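Local coordinates for listeriolysin O (Listeria monocytogenes, PDB 4CDB), which binds cholesterol-containing host membranes, changes shape and assembles into an oligomeric pore that lyses the cell, at residues A[38-43]-A[178-183]. Residues are numbered along the deposited sequence; the frame is centred on the assembly and turned at random.
Sequences LVYHGD and QLIAKF. With NA (sodium ion), chain N; NA (sodium ion), chain R; NA (sodium ion), chain K; NA (sodium ion), chain H.
Y40 lays its ring against I180, a compact example of how a single aromatic side chain can fasten a short strand to a helix. With CG anti to the backbone N (chi1 168°), the ring of Y40 is carried from strand 39-41 toward helix 176-183. Its CB lies 4.1 Å from a sodium ion, too far to be a ligand; the ion is bound by I180 O, two waters and N364 OD1. Further out, CD2 passes A181 CA at 4.2 Å, and CE2 stands equally far from the methyl CB of A181. The closest approach comes at CZ, 3.5 Å from CG2 of I180, with CE1 and CE2 to its two sides also near this methyl. CG2 sits over one face of the ring, 3.7 Å from its centroid and 21° off the normal, a CH-pi contact in which the two side chains cross at about a right angle. G42 N lies above the rim of the opposite face. At the tip, Y40 OH lies 3.8 Å from I180 CB. It is hydrogen-bonded to S177 OG, which also bonds D43 N, so one serine in the helix's first turn meets both the tip of Y40 and the backbone just beyond the strand. The arrangement is characteristic of the soluble cholesterol-dependent cytolysin fold, where a segment expected to refold into a transmembrane beta-strand is still helix, packed between strands 362-385 and 165-172.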
ATOM      1  N   LEU A  38      -0.543  23.569   1.857  1.00 36.84           N
ATOM      2  CA  LEU A  38      -1.221  22.359   1.400  1.00 36.67           C
ATOM      3  C   LEU A  38      -1.062  21.231   2.414  1.00 40.18           C
ATOM      4  O   LEU A  38       0.013  20.639   2.536  1.00 39.60           O
ATOM      5  CB  LEU A  38      -0.676  21.923   0.039  1.00 33.15           C
ATOM      6  CG  LEU A  38      -0.791  22.944  -1.095  1.00 37.47           C
ATOM      7  CD1 LEU A  38      -0.064  22.447  -2.330  1.00 36.59           C
ATOM      8  CD2 LEU A  38      -2.247  23.219  -1.411  1.00 34.34           C
ATOM      9  N   VAL A  39      -2.137  20.937   3.138  1.00 43.32           N
ATOM     10  CA  VAL A  39      -2.098  19.921   4.184  1.00 45.96           C
ATOM     11  C   VAL A  39      -3.290  18.967   4.139  1.00 40.68           C
ATOM     12  O   VAL A  39      -4.408  19.359   3.800  1.00 40.44           O
ATOM     13  CB  VAL A  39      -2.044  20.563   5.588  1.00 50.16           C
ATOM     14  CG1 VAL A  39      -0.691  21.208   5.830  1.00 53.51           C
ATOM     15  CG2 VAL A  39      -3.157  21.583   5.746  1.00 50.01           C
ATOM     16  N   TYR A  40      -3.035  17.707   4.479  1.00 38.02           N
ATOM     17  CA  TYR A  40      -4.104  16.745   4.718  1.00 38.40           C
ATOM     18  C   TYR A  40      -4.040  16.229   6.152  1.00 39.45           C
ATOM     19  O   TYR A  40      -3.110  15.513   6.523  1.00 39.01           O
ATOM     20  CB  TYR A  40      -4.040  15.570   3.740  1.00 34.33           C
ATOM     21  CG  TYR A  40      -4.955  14.433   4.140  1.00 41.41           C
ATOM     22  CD1 TYR A  40      -6.335  14.553   4.027  1.00 42.24           C
ATOM     23  CD2 TYR A  40      -4.441  13.244   4.645  1.00 43.98           C
ATOM     24  CE1 TYR A  40      -7.177  13.520   4.400  1.00 44.33           C
ATOM     25  CE2 TYR A  40      -5.274  12.207   5.020  1.00 44.78           C
ATOM     26  CZ  TYR A  40      -6.641  12.350   4.895  1.00 44.79           C
ATOM     27  OH  TYR A  40      -7.473  11.318   5.266  1.00 45.91           O
ATOM     28  N   HIS A  41      -5.029  16.600   6.955  1.00 43.09           N
ATOM     29  CA  HIS A  41      -5.105  16.125   8.329  1.00 48.80           C
ATOM     30  C   HIS A  41      -5.999  14.891   8.408  1.00 44.96           C
ATOM     31  O   HIS A  41      -7.220  14.991   8.286  1.00 49.73           O
ATOM     32  CB  HIS A  41      -5.618  17.230   9.253  1.00 56.56           C
ATOM     33  CG  HIS A  41      -4.738  18.439   9.295  1.00 62.84           C
ATOM     34  ND1 HIS A  41      -3.434  18.395   9.744  1.00 66.18           N
ATOM     35  CD2 HIS A  41      -4.972  19.727   8.948  1.00 65.83           C
ATOM     36  CE1 HIS A  41      -2.905  19.602   9.668  1.00 67.76           C
ATOM     37  NE2 HIS A  41      -3.817  20.430   9.189  1.00 67.30           N
ATOM     38  N   GLY A  42      -5.385  13.730   8.612  1.00 41.55           N
ATOM     39  CA  GLY A  42      -6.113  12.474   8.629  1.00 42.49           C
ATOM     40  C   GLY A  42      -6.856  12.205   9.923  1.00 44.50           C
ATOM     41  O   GLY A  42      -7.096  13.119  10.713  1.00 38.11           O
ATOM     42  N   ASP A  43      -7.222  10.943  10.138  1.00 50.03           N
ATOM     43  CA  ASP A  43      -7.953  10.551  11.336  1.00 53.53           C
ATOM     44  C   ASP A  43      -7.124  10.757  12.596  1.00 51.86           C
ATOM     45  O   ASP A  43      -5.894  10.704  12.562  1.00 52.13           O
ATOM     46  CB  ASP A  43      -8.380   9.084  11.263  1.00 55.42           C
ATOM     47  CG  ASP A  43      -9.408   8.825  10.183  1.00 59.73           C
ATOM     48  OD1 ASP A  43     -10.045   9.795   9.720  1.00 61.30           O
ATOM     49  OD2 ASP A  43      -9.582   7.648   9.803  1.00 59.48           O
ATOM     50  N   GLN A 178      -5.523   6.480   6.136  1.00 37.41           N
ATOM     51  CA  GLN A 178      -4.132   6.055   6.044  1.00 34.35           C
ATOM     52  C   GLN A 178      -3.677   6.019   4.593  1.00 34.29           C
ATOM     53  O   GLN A 178      -2.611   6.528   4.250  1.00 36.06           O
ATOM     54  CB  GLN A 178      -3.956   4.669   6.666  1.00 36.74           C
ATOM     55  CG  GLN A 178      -2.580   4.060   6.442  1.00 37.60           C
ATOM     56  CD  GLN A 178      -2.640   2.563   6.204  1.00 42.21           C
ATOM     57  OE1 GLN A 178      -3.717   1.996   6.022  1.00 42.29           O
ATOM     58  NE2 GLN A 178      -1.480   1.916   6.201  1.00 40.23           N
ATOM     59  N   LEU A 179      -4.499   5.418   3.741  1.00 29.66           N
ATOM     60  CA  LEU A 179      -4.159   5.265   2.332  1.00 35.86           C
ATOM     61  C   LEU A 179      -4.264   6.583   1.565  1.00 36.39           C
ATOM     62  O   LEU A 179      -3.577   6.782   0.564  1.00 38.39           O
ATOM     63  CB  LEU A 179      -5.026   4.178   1.692  1.00 30.41           C
ATOM     64  CG  LEU A 179      -4.784   2.782   2.273  1.00 33.10           C
ATOM     65  CD1 LEU A 179      -5.708   1.759   1.642  1.00 30.45           C
ATOM     66  CD2 LEU A 179      -3.327   2.381   2.088  1.00 32.88           C
ATOM     67  N   ILE A 180      -5.120   7.482   2.041  1.00 33.64           N
ATOM     68  CA  ILE A 180      -5.217   8.818   1.462  1.00 37.04           C
ATOM     69  C   ILE A 180      -3.923   9.595   1.706  1.00 39.29           C
ATOM     70  O   ILE A 180      -3.445  10.317   0.834  1.00 33.43           O
ATOM     71  CB  ILE A 180      -6.440   9.589   2.011  1.00 32.49           C
ATOM     72  CG1 ILE A 180      -7.729   9.016   1.423  1.00 28.75           C
ATOM     73  CG2 ILE A 180      -6.355  11.065   1.673  1.00 32.92           C
ATOM     74  CD1 ILE A 180      -8.991   9.688   1.929  1.00 34.49           C
ATOM     75  N   ALA A 181      -3.343   9.421   2.887  1.00 36.06           N
ATOM     76  CA  ALA A 181      -2.083  10.078   3.218  1.00 35.80           C
ATOM     77  C   ALA A 181      -0.936   9.549   2.358  1.00 39.68           C
ATOM     78  O   ALA A 181       0.067  10.232   2.154  1.00 39.15           O
ATOM     79  CB  ALA A 181      -1.765   9.901   4.693  1.00 28.11           C
ATOM     80  N   LYS A 182      -1.100   8.333   1.849  1.00 43.82           N
ATOM     81  CA  LYS A 182      -0.059   7.674   1.067  1.00 46.35           C
ATOM     82  C   LYS A 182      -0.270   7.842  -0.436  1.00 37.30           C
ATOM     83  O   LYS A 182       0.668   8.144  -1.173  1.00 39.02           O
ATOM     84  CB  LYS A 182      -0.010   6.186   1.418  1.00 53.05           C
ATOM     85  CG  LYS A 182       1.061   5.396   0.683  1.00 61.46           C
ATOM     86  CD  LYS A 182       2.371   5.377   1.455  1.00 68.19           C
ATOM     87  CE  LYS A 182       3.395   4.476   0.777  1.00 73.33           C
ATOM     88  NZ  LYS A 182       4.340   3.858   1.751  1.00 75.49           N
ATOM     89  N   PHE A 183      -1.504   7.647  -0.886  1.00 32.69           N
ATOM     90  CA  PHE A 183      -1.803   7.658  -2.314  1.00 34.56           C
ATOM     91  C   PHE A 183      -2.587   8.892  -2.764  1.00 38.36           C
ATOM     92  O   PHE A 183      -3.043   8.962  -3.905  1.00 39.33           O
ATOM     93  CB  PHE A 183      -2.564   6.388  -2.697  1.00 36.95           C
ATOM     94  CG  PHE A 183      -1.816   5.120  -2.396  1.00 41.62           C
ATOM     95  CD1 PHE A 183      -0.816   4.671  -3.245  1.00 40.24           C
ATOM     96  CD2 PHE A 183      -2.114   4.374  -1.265  1.00 41.25           C
ATOM     97  CE1 PHE A 183      -0.126   3.502  -2.971  1.00 42.40           C
ATOM     98  CE2 PHE A 183      -1.427   3.203  -0.987  1.00 39.56           C
ATOM     99  CZ  PHE A 183      -0.432   2.767  -1.841  1.00 40.45           C
TER
HETATM  100 NA    NA N1539      -2.395   7.372  -6.162  1.00 56.28          NA
HETATM  101 NA    NA R1543     -10.328   6.412   7.527  1.00 60.19          NA
HETATM  102 NA    NA K1536       1.249   2.816   6.732  1.00 59.59          NA
HETATM  103 NA    NA H1533      -2.952  13.192   0.521  1.00 54.30          NA
HETATM  104  O   HOH W   1      -0.397  13.800  -0.890  1.00 51.30           O
HETATM  105  O   HOH W   2      -3.795  14.495  -1.874  1.00 35.19           O
HETATM  106  O   HOH W   3       0.148   6.985  -6.103  1.00 40.98           O